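Local coordinates for protein transcription elongation factor SPT6 (Candida glabrata, PDB 3PJP) that binds the phosphorylated C-terminal repeat domain of RNA polymerase II through its tandem SH2 domain and probably acts as a histone H3-H4 chaperone during transcription elongation, at residues E22-R26 with L55-V59; D32-R36 with A46-K50; V59-L64 with V75-E79; K97-E103 with L166-F171. All blocks are in the same frame, centred on the assembly; numbering follows the deposited sequence. Where two conformers were deposited one is given.

Contact 1: E22-R26 with L55-V59; sequences EDYLR and LFQHV
Residues 22-25 are helical, part of helix 18-25, and beside them residues 55-59 run as an extended strand; the closest CA pairs are Glu-22 with Phe-56 at 6.8 Å and Arg-26 with Leu-55 at 8.6 Å. Side chains alternate along the strand, so Phe-56 faces the helix while Leu-55 and Gln-57 point away. Glu-22 CB lies over one face of the Phe-56 ring (chi1 m, chi2 -90°), 4.0 Å from its centroid, a CH-pi contact. Leu-25 CB comes within 4.0 Å of Phe-56 CE1. This is the first helix of the N-terminal SH2 domain packing on its central sheet, near what is probably the phosphate pocket; an acetate, probably from the crystallisation liquor, lies about 5 Å from the His-58 side chain at nearest atoms. With Glu-22 m,t and His-58 m, His-58 NE2 donates to Glu-22 OE2 at 2.7 Å, and ND1 is hydrogen-bonded to Thr-48 OG1. At the ring edge, Arg-26 NH1 stands 3.8 Å from Phe-56 CE2, while Arg-26 NH2 makes a 2.7 Å salt bridge to Asp-23 OD1.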
loop_
_atom_site.group_PDB
_atom_site.type_symbol
_atom_site.label_atom_id
_atom_site.label_comp_id
_atom_site.label_asym_id
_atom_site.label_seq_id
_atom_site.Cartn_x
_atom_site.Cartn_y
_atom_site.Cartn_z
ATOM N N GLU A 22 3.405 -15.846 5.498
ATOM C CA GLU A 22 3.917 -14.845 6.430
ATOM C C GLU A 22 5.055 -15.427 7.272
ATOM O O GLU A 22 6.085 -14.786 7.476
ATOM C CB GLU A 22 2.802 -14.312 7.336
ATOM C CG GLU A 22 1.663 -13.646 6.587
ATOM C CD GLU A 22 0.703 -12.941 7.516
ATOM O OE1 GLU A 22 0.867 -13.080 8.747
ATOM O OE2 GLU A 22 -0.209 -12.244 7.025
ATOM N N ASP A 23 4.869 -16.646 7.763
ATOM C CA ASP A 23 5.931 -17.293 8.525
ATOM C C ASP A 23 7.191 -17.462 7.679
ATOM O O ASP A 23 8.303 -17.268 8.167
ATOM C CB ASP A 23 5.470 -18.636 9.093
ATOM C CG ASP A 23 4.501 -18.475 10.253
ATOM O OD1 ASP A 23 4.400 -17.352 10.796
ATOM O OD2 ASP A 23 3.850 -19.475 10.626
ATOM N N TYR A 24 7.017 -17.809 6.407
ATOM C CA TYR A 24 8.158 -17.982 5.516
ATOM C C TYR A 24 8.900 -16.664 5.271
ATOM O O TYR A 24 10.132 -16.636 5.244
ATOM C CB TYR A 24 7.710 -18.617 4.193
ATOM C CG TYR A 24 8.794 -18.784 3.153
ATOM C CD1 TYR A 24 9.606 -19.913 3.144
ATOM C CD2 TYR A 24 8.981 -17.830 2.159
ATOM C CE1 TYR A 24 10.589 -20.073 2.180
ATOM C CE2 TYR A 24 9.967 -17.979 1.191
ATOM C CZ TYR A 24 10.769 -19.107 1.211
ATOM O OH TYR A 24 11.746 -19.268 0.253
ATOM N N LEU A 25 8.153 -15.566 5.113
ATOM C CA LEU A 25 8.773 -14.283 4.819
ATOM C C LEU A 25 9.221 -13.494 6.042
ATOM O O LEU A 25 9.873 -12.460 5.898
ATOM C CB LEU A 25 7.810 -13.405 4.026
ATOM C CG LEU A 25 7.413 -13.849 2.626
ATOM C CD1 LEU A 25 6.260 -12.946 2.141
ATOM C CD2 LEU A 25 8.611 -13.776 1.687
ATOM N N ARG A 26 8.870 -13.958 7.236
ATOM C CA ARG A 26 9.072 -13.141 8.430
ATOM C C ARG A 26 10.510 -12.658 8.618
ATOM O O ARG A 26 10.736 -11.547 9.090
ATOM C CB ARG A 26 8.579 -13.849 9.692
ATOM C CG ARG A 26 8.543 -12.931 10.902
ATOM C CD ARG A 26 7.937 -13.626 12.098
ATOM N NE ARG A 26 6.750 -14.384 11.724
ATOM C CZ ARG A 26 5.540 -13.860 11.571
ATOM N NH1 ARG A 26 5.343 -12.560 11.769
ATOM N NH2 ARG A 26 4.522 -14.641 11.230
ATOM N N LEU A 55 4.743 -7.139 9.043
ATOM C CA LEU A 55 3.721 -6.448 8.258
ATOM C C LEU A 55 3.706 -6.973 6.823
ATOM O O LEU A 55 4.657 -6.767 6.063
ATOM C CB LEU A 55 3.951 -4.930 8.284
ATOM C CG LEU A 55 2.882 -4.039 7.644
ATOM C CD1 LEU A 55 1.550 -4.143 8.382
ATOM C CD2 LEU A 55 3.343 -2.591 7.586
ATOM N N PHE A 56 2.640 -7.682 6.467
ATOM C CA PHE A 56 2.575 -8.339 5.168
ATOM C C PHE A 56 1.284 -8.035 4.453
ATOM O O PHE A 56 0.221 -7.916 5.077
ATOM C CB PHE A 56 2.658 -9.856 5.315
ATOM C CG PHE A 56 3.711 -10.308 6.264
ATOM C CD1 PHE A 56 5.000 -10.557 5.818
ATOM C CD2 PHE A 56 3.417 -10.482 7.607
ATOM C CE1 PHE A 56 5.982 -10.990 6.711
ATOM C CE2 PHE A 56 4.390 -10.910 8.488
ATOM C CZ PHE A 56 5.671 -11.152 8.041
ATOM N N GLN A 57 1.377 -7.960 3.133
ATOM C CA GLN A 57 0.194 -7.793 2.318
ATOM C C GLN A 57 -0.045 -9.004 1.440
ATOM O O GLN A 57 0.891 -9.567 0.862
ATOM C CB GLN A 57 0.299 -6.526 1.472
ATOM C CG GLN A 57 -0.868 -6.327 0.533
ATOM C CD GLN A 57 -0.804 -4.998 -0.174
ATOM O OE1 GLN A 57 -0.080 -4.835 -1.159
ATOM N NE2 GLN A 57 -1.545 -4.022 0.341
ATOM N N HIS A 58 -1.307 -9.401 1.344
ATOM C CA HIS A 58 -1.717 -10.471 0.455
ATOM C C HIS A 58 -2.491 -9.883 -0.721
ATOM O O HIS A 58 -3.453 -9.127 -0.532
ATOM C CB HIS A 58 -2.558 -11.484 1.224
ATOM C CG HIS A 58 -1.871 -12.038 2.436
ATOM N ND1 HIS A 58 -1.086 -13.170 2.392
ATOM C CD2 HIS A 58 -1.851 -11.617 3.722
ATOM C CE1 HIS A 58 -0.615 -13.426 3.601
ATOM N NE2 HIS A 58 -1.065 -12.499 4.428
ATOM N N VAL A 59 -2.039 -10.221 -1.924
ATOM C CA VAL A 59 -2.558 -9.661 -3.166
ATOM C C VAL A 59 -3.204 -10.773 -3.970
ATOM O O VAL A 59 -2.571 -11.804 -4.243
ATOM C CB VAL A 59 -1.414 -9.038 -3.963
ATOM C CG1 VAL A 59 -1.934 -8.382 -5.254
ATOM C CG2 VAL A 59 -0.672 -8.029 -3.102
#

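Contact 2: D32-R36 with A46-K50; sequences DFVIR and AITWK. With ACT (acetate ion), chain C.
Arg-36 ends a sequence FVIR that matches the SH2 FLVR motif, so it is probably the phosphate-pocket arginine of the N-terminal SH2 domain; it rises from this antiparallel hairpin. Strands 33-36 and 46-50 run at 160°, their axes 4.7 Å apart. Phe-33/Trp-49 and Ile-35/Ile-47 are non-hydrogen-bonded pairs (CA-CA 4.1 and 4.5 Å); Val-34/Thr-48 and Arg-36/Ala-46 are hydrogen-bonded. Val-34 N to Thr-48 O and Thr-48 N to Val-34 O both measure 3.0 Å, Arg-36 N to Ala-46 O 2.7 Å, Ala-46 N to Arg-36 O 3.0 Å, and Lys-50 N to Asp-32 O 3.0 Å. On one face Phe-33 CB meets Trp-49 CB at 3.7 Å, and Ile-35 CG1 meets Ile-47 CG1 at 4.0 Å. On the other, Arg-36 (p,t,t) extends across Ala-46, gives NE to Thr-48 OG1 (also bonded to His-58) at 2.8 Å, and holds an acetate, probably from the crystallisation liquor, with NH1 to OXT at 2.9 Å and NH2 to O at 2.7 Å, consistent with the FLVR arginine's bidentate grip on phosphotyrosine in SH2 domains.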
loop_
_atom_site.group_PDB
_atom_site.type_symbol
_atom_site.label_atom_id
_atom_site.label_comp_id
_atom_site.label_asym_id
_atom_site.label_seq_id
_atom_site.Cartn_x
_atom_site.Cartn_y
_atom_site.Cartn_z
ATOM N N ASP A 32 10.447 -8.678 -0.362
ATOM C CA ASP A 32 10.497 -10.123 -0.599
ATOM C C ASP A 32 9.086 -10.684 -0.641
ATOM O O ASP A 32 8.196 -10.182 0.041
ATOM C CB ASP A 32 11.353 -10.833 0.446
ATOM C CG ASP A 32 12.821 -10.593 0.229
ATOM O OD1 ASP A 32 13.226 -10.445 -0.946
ATOM O OD2 ASP A 32 13.569 -10.541 1.220
ATOM N N PHE A 33 8.872 -11.702 -1.466
ATOM C CA PHE A 33 7.522 -12.161 -1.747
ATOM C C PHE A 33 7.494 -13.647 -2.076
ATOM O O PHE A 33 8.531 -14.267 -2.283
ATOM C CB PHE A 33 6.915 -11.353 -2.915
ATOM C CG PHE A 33 7.558 -11.637 -4.242
ATOM C CD1 PHE A 33 7.033 -12.600 -5.102
ATOM C CD2 PHE A 33 8.702 -10.971 -4.616
ATOM C CE1 PHE A 33 7.641 -12.874 -6.323
ATOM C CE2 PHE A 33 9.315 -11.248 -5.842
ATOM C CZ PHE A 33 8.778 -12.202 -6.683
ATOM N N VAL A 34 6.290 -14.203 -2.112
ATOM C CA VAL A 34 6.047 -15.492 -2.738
ATOM C C VAL A 34 4.766 -15.413 -3.543
ATOM O O VAL A 34 3.863 -14.633 -3.223
ATOM C CB VAL A 34 5.897 -16.633 -1.711
ATOM C CG1 VAL A 34 7.231 -16.914 -1.017
ATOM C CG2 VAL A 34 4.796 -16.314 -0.704
ATOM N N ILE A 35 4.700 -16.209 -4.600
ATOM C CA ILE A 35 3.447 -16.464 -5.285
ATOM C C ILE A 35 2.913 -17.766 -4.685
ATOM O O ILE A 35 3.682 -18.670 -4.370
ATOM C CB ILE A 35 3.681 -16.611 -6.798
ATOM C CG1 ILE A 35 4.528 -15.447 -7.298
ATOM C CG2 ILE A 35 2.366 -16.721 -7.549
ATOM C CD1 ILE A 35 4.833 -15.506 -8.780
ATOM N N ARG A 36 1.605 -17.866 -4.498
ATOM C CA ARG A 36 1.078 -19.032 -3.803
ATOM C C ARG A 36 -0.334 -19.404 -4.216
ATOM O O ARG A 36 -0.977 -18.720 -5.027
ATOM C CB ARG A 36 1.116 -18.815 -2.287
ATOM C CG ARG A 36 0.317 -17.601 -1.825
ATOM C CD ARG A 36 0.238 -17.565 -0.298
ATOM N NE ARG A 36 -0.481 -16.398 0.217
ATOM C CZ ARG A 36 -1.805 -16.312 0.316
ATOM N NH1 ARG A 36 -2.572 -17.309 -0.103
ATOM N NH2 ARG A 36 -2.368 -15.219 0.822
ATOM N N ALA A 46 -2.224 -16.063 -5.578
ATOM C CA ALA A 46 -2.001 -14.968 -4.646
ATOM C C ALA A 46 -0.528 -14.618 -4.515
ATOM O O ALA A 46 0.343 -15.451 -4.736
ATOM C CB ALA A 46 -2.601 -15.303 -3.276
ATOM N N ILE A 47 -0.255 -13.365 -4.177
ATOM C CA ILE A 47 1.099 -12.962 -3.833
ATOM C C ILE A 47 1.098 -12.428 -2.414
ATOM O O ILE A 47 0.257 -11.611 -2.058
ATOM C CB ILE A 47 1.652 -11.895 -4.791
ATOM C CG1 ILE A 47 2.060 -12.532 -6.119
ATOM C CG2 ILE A 47 2.854 -11.187 -4.184
ATOM C CD1 ILE A 47 2.422 -11.508 -7.192
ATOM N N THR A 48 2.024 -12.914 -1.595
ATOM C CA THR A 48 2.226 -12.326 -0.277
ATOM C C THR A 48 3.571 -11.634 -0.288
ATOM O O THR A 48 4.548 -12.189 -0.779
ATOM C CB THR A 48 2.223 -13.396 0.841
ATOM O OG1 THR A 48 0.950 -14.052 0.868
ATOM C CG2 THR A 48 2.504 -12.755 2.186
ATOM N N TRP A 49 3.629 -10.413 0.230
ATOM C CA TRP A 49 4.904 -9.710 0.277
ATOM C C TRP A 49 5.091 -8.972 1.584
ATOM O O TRP A 49 4.119 -8.684 2.294
ATOM C CB TRP A 49 5.099 -8.793 -0.940
ATOM C CG TRP A 49 4.165 -7.586 -1.071
ATOM C CD1 TRP A 49 2.854 -7.599 -1.442
ATOM C CD2 TRP A 49 4.516 -6.216 -0.871
ATOM N NE1 TRP A 49 2.354 -6.301 -1.480
ATOM C CE2 TRP A 49 3.363 -5.440 -1.130
ATOM C CE3 TRP A 49 5.698 -5.568 -0.503
ATOM C CZ2 TRP A 49 3.360 -4.045 -1.027
ATOM C CZ3 TRP A 49 5.697 -4.197 -0.399
ATOM C CH2 TRP A 49 4.535 -3.442 -0.658
ATOM N N LYS A 50 6.346 -8.688 1.913
ATOM C CA LYS A 50 6.673 -8.087 3.202
ATOM C C LYS A 50 6.883 -6.581 3.086
ATOM O O LYS A 50 7.722 -6.117 2.321
ATOM C CB LYS A 50 7.913 -8.744 3.819
ATOM C CG LYS A 50 8.254 -8.200 5.208
ATOM C CD LYS A 50 9.539 -8.819 5.774
ATOM C CE LYS A 50 9.831 -8.227 7.154
ATOM N NZ LYS A 50 11.022 -8.830 7.806
HETATM C C ACT C . -5.744 -16.190 0.222
HETATM O O ACT C . -5.057 -15.504 1.005
HETATM O OXT ACT C . -5.439 -17.401 0.143
HETATM C CH3 ACT C . -6.864 -15.590 -0.573
#

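Contact 3: V59-L64 with V75-E79; sequences VDIQEL and VLVVE
Val-59 presses its CG1 against Val-78 CG1 at 3.4 Å, starting an apolar row that Ile-61 continues with CG1 3.9 Å from Val-78 CG2 and CG2 3.9 Å from Leu-76 CB. Ile-89 and Tyr-93 of helix 86-105 pack on Val-59, Leu-76 and Val-78. Strand segments 59-64 and 75-78 are antiparallel, 149° between directions and 4.6 Å between axes. Gln-62/Val-77 is a hydrogen-bonded pair, with Gln-62 N to Val-77 O 2.9 Å and Val-77 N to Gln-62 O 2.7 Å; Glu-63/Leu-76 is non-hydrogen-bonded. Leu-64/Val-75 is hydrogen-bonded, Leu-64 N to Val-75 O at 2.9 Å, with a weak return from Val-75 N to Leu-64 O at 3.3 Å. On the face bearing Gln-62, Leu-64 CD1 lies 3.8 Å from Val-77 CG2. Near Glu-79, left-handed at 43°/50°, a water donates to Asp-60 O at 2.6 Å and accepts from Glu-79 N at 2.9 Å. In this SH2-sheet hairpin, backbone bonds set the register, apolar side chains bury one face against the helix, and water takes over where the second strand ends.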
loop_
_atom_site.group_PDB
_atom_site.type_symbol
_atom_site.label_atom_id
_atom_site.label_comp_id
_atom_site.label_asym_id
_atom_site.label_seq_id
_atom_site.Cartn_x
_atom_site.Cartn_y
_atom_site.Cartn_z
ATOM N N VAL A 59 -2.039 -10.221 -1.924
ATOM C CA VAL A 59 -2.558 -9.661 -3.166
ATOM C C VAL A 59 -3.204 -10.773 -3.970
ATOM O O VAL A 59 -2.571 -11.804 -4.243
ATOM C CB VAL A 59 -1.414 -9.038 -3.963
ATOM C CG1 VAL A 59 -1.934 -8.382 -5.254
ATOM C CG2 VAL A 59 -0.672 -8.029 -3.102
ATOM N N ASP A 60 -4.469 -10.590 -4.334
ATOM C CA ASP A 60 -5.153 -11.622 -5.097
ATOM C C ASP A 60 -4.915 -11.477 -6.583
ATOM O O ASP A 60 -4.897 -10.374 -7.117
ATOM C CB ASP A 60 -6.653 -11.640 -4.824
ATOM C CG ASP A 60 -7.361 -12.729 -5.611
ATOM O OD1 ASP A 60 -7.304 -13.904 -5.196
ATOM O OD2 ASP A 60 -7.975 -12.406 -6.644
ATOM N N ILE A 61 -4.719 -12.618 -7.236
ATOM C CA ILE A 61 -4.602 -12.684 -8.687
ATOM C C ILE A 61 -5.764 -13.502 -9.253
ATOM O O ILE A 61 -5.923 -14.685 -8.934
ATOM C CB ILE A 61 -3.258 -13.319 -9.107
ATOM C CG1 ILE A 61 -2.085 -12.520 -8.538
ATOM C CG2 ILE A 61 -3.135 -13.345 -10.620
ATOM C CD1 ILE A 61 -0.769 -13.277 -8.592
ATOM N N GLN A 62 -6.583 -12.872 -10.085
ATOM C CA GLN A 62 -7.684 -13.570 -10.743
ATOM C C GLN A 62 -7.253 -14.053 -12.128
ATOM O O GLN A 62 -6.692 -13.290 -12.931
ATOM C CB GLN A 62 -8.902 -12.654 -10.868
ATOM C CG GLN A 62 -10.013 -13.179 -11.777
ATOM C CD GLN A 62 -10.982 -14.109 -11.071
ATOM O OE1 GLN A 62 -11.686 -13.704 -10.140
ATOM N NE2 GLN A 62 -11.028 -15.366 -11.511
ATOM N N GLU A 63 -7.511 -15.321 -12.428
ATOM C CA GLU A 63 -7.188 -15.833 -13.761
ATOM C C GLU A 63 -8.364 -15.717 -14.710
ATOM O O GLU A 63 -9.511 -15.904 -14.317
ATOM C CB GLU A 63 -6.801 -17.300 -13.687
ATOM C CG GLU A 63 -5.591 -17.598 -12.869
ATOM C CD GLU A 63 -5.323 -19.084 -12.854
ATOM O OE1 GLU A 63 -5.990 -19.781 -12.071
ATOM O OE2 GLU A 63 -4.477 -19.550 -13.644
ATOM N N LEU A 64 -8.063 -15.418 -15.969
ATOM C CA LEU A 64 -9.038 -15.513 -17.042
ATOM C C LEU A 64 -8.442 -16.339 -18.169
ATOM O O LEU A 64 -7.223 -16.502 -18.260
ATOM C CB LEU A 64 -9.384 -14.132 -17.594
ATOM C CG LEU A 64 -9.693 -13.001 -16.614
ATOM C CD1 LEU A 64 -9.914 -11.726 -17.395
ATOM C CD2 LEU A 64 -10.897 -13.332 -15.740
ATOM N N VAL A 75 -4.566 -14.688 -19.130
ATOM C CA VAL A 75 -4.672 -13.305 -18.664
ATOM C C VAL A 75 -4.804 -13.358 -17.152
ATOM O O VAL A 75 -5.598 -14.136 -16.639
ATOM C CB VAL A 75 -5.912 -12.594 -19.267
ATOM C CG1 VAL A 75 -6.087 -11.181 -18.702
ATOM C CG2 VAL A 75 -5.793 -12.508 -20.787
ATOM N N LEU A 76 -4.008 -12.552 -16.451
ATOM C CA LEU A 76 -4.055 -12.488 -14.995
ATOM C C LEU A 76 -4.414 -11.089 -14.553
ATOM O O LEU A 76 -3.834 -10.124 -15.029
ATOM C CB LEU A 76 -2.692 -12.855 -14.414
ATOM C CG LEU A 76 -2.073 -14.186 -14.858
ATOM C CD1 LEU A 76 -0.679 -14.305 -14.269
ATOM C CD2 LEU A 76 -2.939 -15.387 -14.482
ATOM N N VAL A 77 -5.351 -10.993 -13.618
ATOM C CA VAL A 77 -5.862 -9.685 -13.196
ATOM C C VAL A 77 -5.467 -9.382 -11.757
ATOM O O VAL A 77 -5.692 -10.196 -10.859
ATOM C CB VAL A 77 -7.387 -9.619 -13.323
ATOM C CG1 VAL A 77 -7.884 -8.201 -13.004
ATOM C CG2 VAL A 77 -7.809 -10.007 -14.726
ATOM N N VAL A 78 -4.841 -8.227 -11.546
ATOM C CA VAL A 78 -4.531 -7.767 -10.200
ATOM C C VAL A 78 -5.079 -6.358 -10.028
ATOM O O VAL A 78 -4.737 -5.460 -10.791
ATOM C CB VAL A 78 -3.026 -7.725 -9.918
ATOM C CG1 VAL A 78 -2.787 -7.402 -8.440
ATOM C CG2 VAL A 78 -2.387 -9.058 -10.256
ATOM N N GLU A 79 -5.931 -6.194 -9.022
ATOM C CA GLU A 79 -6.556 -4.905 -8.730
ATOM C C GLU A 79 -7.029 -4.177 -9.979
ATOM O O GLU A 79 -6.710 -3.000 -10.196
ATOM C CB GLU A 79 -5.601 -4.036 -7.911
ATOM C CG GLU A 79 -5.160 -4.716 -6.627
ATOM C CD GLU A 79 -4.537 -3.762 -5.635
ATOM O OE1 GLU A 79 -4.718 -2.535 -5.787
ATOM O OE2 GLU A 79 -3.872 -4.247 -4.696
HETATM O O HOH W 1 -6.285 -8.139 -6.922
HETATM O O HOH W 2 -5.252 -7.346 -4.458
#

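Contact 4: K97-E103 with L166-F171; sequences KIRLLNE and LTHTGF
Leu-100 is the main bump. It projects from segment 97-103 of helix 86-105 into a hollow formed by the turn 166-170, which links strands 159-166 and 171-173 of the C-terminal SH2 domain; its CD1 (rotamer m,t) reaches 3.4 Å from both Thr-167 O and Gly-170 N. An ST turn, Thr-169 N to Thr-167 OG1 at 3.1 Å, curves the hollow, with Thr-167 N bonding Gly-170 O at 2.8 Å; Thr-167 OG1 is also hydrogen-bonded to Asn-177. Gly-170 sits at 160°/-149°, where a CB would jam against the preceding carbonyl. In return Leu-166 (t,p) plugs the groove between three helix side chains: its CD1 is 3.7 Å from Leu-100 CB, its CD2 3.8 Å from Lys-97 CG and 3.9 Å from Leu-101 CB. Phe-171 (m) fills in beside Leu-100, CE2 3.9 Å from Leu-100 CD2 and CZ 3.4 Å from Leu-100 O. Lys-97 NZ hydrogen-bonds Tyr-93 and salt-bridges Glu-79. No hydrogen bond crosses, so this inter-SH2 contact rests on apolar side chains fitting one another and the loop backbone.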
loop_
_atom_site.group_PDB
_atom_site.type_symbol
_atom_site.label_atom_id
_atom_site.label_comp_id
_atom_site.label_asym_id
_atom_site.label_seq_id
_atom_site.Cartn_x
_atom_site.Cartn_y
_atom_site.Cartn_z
ATOM N N LYS A 97 4.818 -1.160 -6.640
ATOM C CA LYS A 97 4.323 -1.006 -5.287
ATOM C C LYS A 97 5.468 -0.883 -4.278
ATOM O O LYS A 97 5.405 -0.072 -3.348
ATOM C CB LYS A 97 3.407 -2.172 -4.947
ATOM C CG LYS A 97 2.183 -1.785 -4.191
ATOM C CD LYS A 97 1.202 -2.932 -4.087
ATOM C CE LYS A 97 -0.088 -2.441 -3.454
ATOM N NZ LYS A 97 -1.134 -3.491 -3.461
ATOM N N ILE A 98 6.502 -1.708 -4.432
ATOM C CA ILE A 98 7.665 -1.605 -3.555
ATOM C C ILE A 98 8.386 -0.278 -3.708
ATOM O O ILE A 98 8.774 0.348 -2.725
ATOM C CB ILE A 98 8.647 -2.765 -3.798
ATOM C CG1 ILE A 98 7.987 -4.088 -3.416
ATOM C CG2 ILE A 98 9.952 -2.558 -2.999
ATOM C CD1 ILE A 98 8.747 -5.301 -3.951
ATOM N N ARG A 99 8.569 0.162 -4.951
ATOM C CA ARG A 99 9.147 1.467 -5.244
ATOM C C ARG A 99 8.402 2.575 -4.502
ATOM O O ARG A 99 8.998 3.440 -3.860
ATOM C CB ARG A 99 9.072 1.702 -6.759
ATOM C CG ARG A 99 9.411 3.099 -7.237
ATOM C CD ARG A 99 9.292 3.173 -8.760
ATOM N NE ARG A 99 7.900 3.088 -9.198
ATOM C CZ ARG A 99 7.071 4.124 -9.195
ATOM N NH1 ARG A 99 7.505 5.301 -8.768
ATOM N NH2 ARG A 99 5.815 3.979 -9.605
ATOM N N LEU A 100 7.081 2.543 -4.620
ATOM C CA LEU A 100 6.241 3.594 -4.050
ATOM C C LEU A 100 6.260 3.543 -2.519
ATOM O O LEU A 100 6.264 4.587 -1.862
ATOM C CB LEU A 100 4.819 3.516 -4.618
ATOM C CG LEU A 100 4.715 3.915 -6.108
ATOM C CD1 LEU A 100 3.430 3.373 -6.740
ATOM C CD2 LEU A 100 4.807 5.437 -6.299
ATOM N N LEU A 101 6.295 2.336 -1.955
ATOM C CA LEU A 101 6.362 2.199 -0.501
ATOM C C LEU A 101 7.635 2.873 -0.012
ATOM O O LEU A 101 7.624 3.632 0.958
ATOM C CB LEU A 101 6.373 0.721 -0.095
ATOM C CG LEU A 101 6.636 0.409 1.382
ATOM C CD1 LEU A 101 5.621 1.153 2.252
ATOM C CD2 LEU A 101 6.597 -1.105 1.625
ATOM N N ASN A 102 8.743 2.597 -0.691
ATOM C CA ASN A 102 10.000 3.212 -0.291
ATOM C C ASN A 102 10.006 4.722 -0.506
ATOM O O ASN A 102 10.582 5.457 0.297
ATOM C CB ASN A 102 11.188 2.548 -0.991
ATOM C CG ASN A 102 11.553 1.202 -0.366
ATOM O OD1 ASN A 102 11.615 1.071 0.853
ATOM N ND2 ASN A 102 11.773 0.201 -1.202
ATOM N N GLU A 103 9.360 5.186 -1.574
ATOM C CA GLU A 103 9.238 6.631 -1.820
ATOM C C GLU A 103 8.565 7.323 -0.635
ATOM O O GLU A 103 9.043 8.352 -0.148
ATOM C CB GLU A 103 8.465 6.920 -3.112
ATOM C CG GLU A 103 8.531 8.373 -3.564
ATOM C CD GLU A 103 7.760 8.627 -4.845
ATOM O OE1 GLU A 103 7.727 7.722 -5.712
ATOM O OE2 GLU A 103 7.194 9.735 -4.987
ATOM N N LEU A 166 -1.741 2.577 -0.539
ATOM C CA LEU A 166 -0.657 2.317 -1.486
ATOM C C LEU A 166 -1.210 1.464 -2.614
ATOM O O LEU A 166 -1.753 0.389 -2.366
ATOM C CB LEU A 166 0.457 1.542 -0.771
ATOM C CG LEU A 166 1.606 1.080 -1.671
ATOM C CD1 LEU A 166 2.355 2.278 -2.214
ATOM C CD2 LEU A 166 2.565 0.140 -0.902
ATOM N N THR A 167 -1.089 1.938 -3.852
ATOM C CA THR A 167 -1.438 1.104 -5.005
ATOM C C THR A 167 -0.226 0.934 -5.909
ATOM O O THR A 167 0.835 1.499 -5.657
ATOM C CB THR A 167 -2.593 1.689 -5.832
ATOM O OG1 THR A 167 -2.104 2.787 -6.611
ATOM C CG2 THR A 167 -3.742 2.150 -4.919
ATOM N N HIS A 168 -0.373 0.135 -6.959
ATOM C CA HIS A 168 0.736 -0.054 -7.886
ATOM C C HIS A 168 0.968 1.158 -8.788
ATOM O O HIS A 168 1.993 1.248 -9.456
ATOM C CB HIS A 168 0.568 -1.338 -8.715
ATOM C CG HIS A 168 -0.560 -1.298 -9.705
ATOM N ND1 HIS A 168 -1.881 -1.454 -9.343
ATOM C CD2 HIS A 168 -0.556 -1.166 -11.053
ATOM C CE1 HIS A 168 -2.643 -1.399 -10.421
ATOM N NE2 HIS A 168 -1.862 -1.231 -11.473
ATOM N N THR A 169 0.028 2.102 -8.783
ATOM C CA THR A 169 0.156 3.298 -9.612
ATOM C C THR A 169 0.420 4.558 -8.794
ATOM O O THR A 169 0.778 5.592 -9.347
ATOM C CB THR A 169 -1.074 3.519 -10.521
ATOM O OG1 THR A 169 -2.250 3.706 -9.727
ATOM C CG2 THR A 169 -1.276 2.321 -11.450
ATOM N N GLY A 170 0.265 4.477 -7.474
ATOM C CA GLY A 170 0.502 5.653 -6.658
ATOM C C GLY A 170 -0.167 5.555 -5.305
ATOM O O GLY A 170 -0.351 4.459 -4.773
ATOM N N PHE A 171 -0.558 6.708 -4.775
ATOM C CA PHE A 171 -1.117 6.811 -3.432
ATOM C C PHE A 171 -2.546 7.318 -3.527
ATOM O O PHE A 171 -2.784 8.469 -3.954
ATOM C CB PHE A 171 -0.264 7.764 -2.592
ATOM C CG PHE A 171 1.198 7.470 -2.659
ATOM C CD1 PHE A 171 1.755 6.496 -1.838
ATOM C CD2 PHE A 171 2.018 8.139 -3.555
ATOM C CE1 PHE A 171 3.109 6.205 -1.906
ATOM C CE2 PHE A 171 3.370 7.867 -3.633
ATOM C CZ PHE A 171 3.924 6.890 -2.802
#

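Contacts 1, 2 and 3 all build the N-terminal SH2 domain around one sheet: contact 2 pairs strands 33-37 and 44-52, contact 1 lays helix 18-25 on strand 55-64, and contact 3 pairs the far end of that strand with 75-78, sharing Val-59 with contact 1. Of the four, contact 4 is the one whose two segments lie in different SH2 domains. Contacts 2 and 4 are buried, whereas 1 and 3 are partly exposed. Backbone bonding dominates 2 and 3, a histidine-carboxylate bond marks 1, and apolar fit governs 4. Lys-97 of contact 4 ties the set together, hydrogen-bonding Gln-57 of contact 1, forming a salt bridge with Glu-79 of contact 3 and packing against Trp-49 of contact 2.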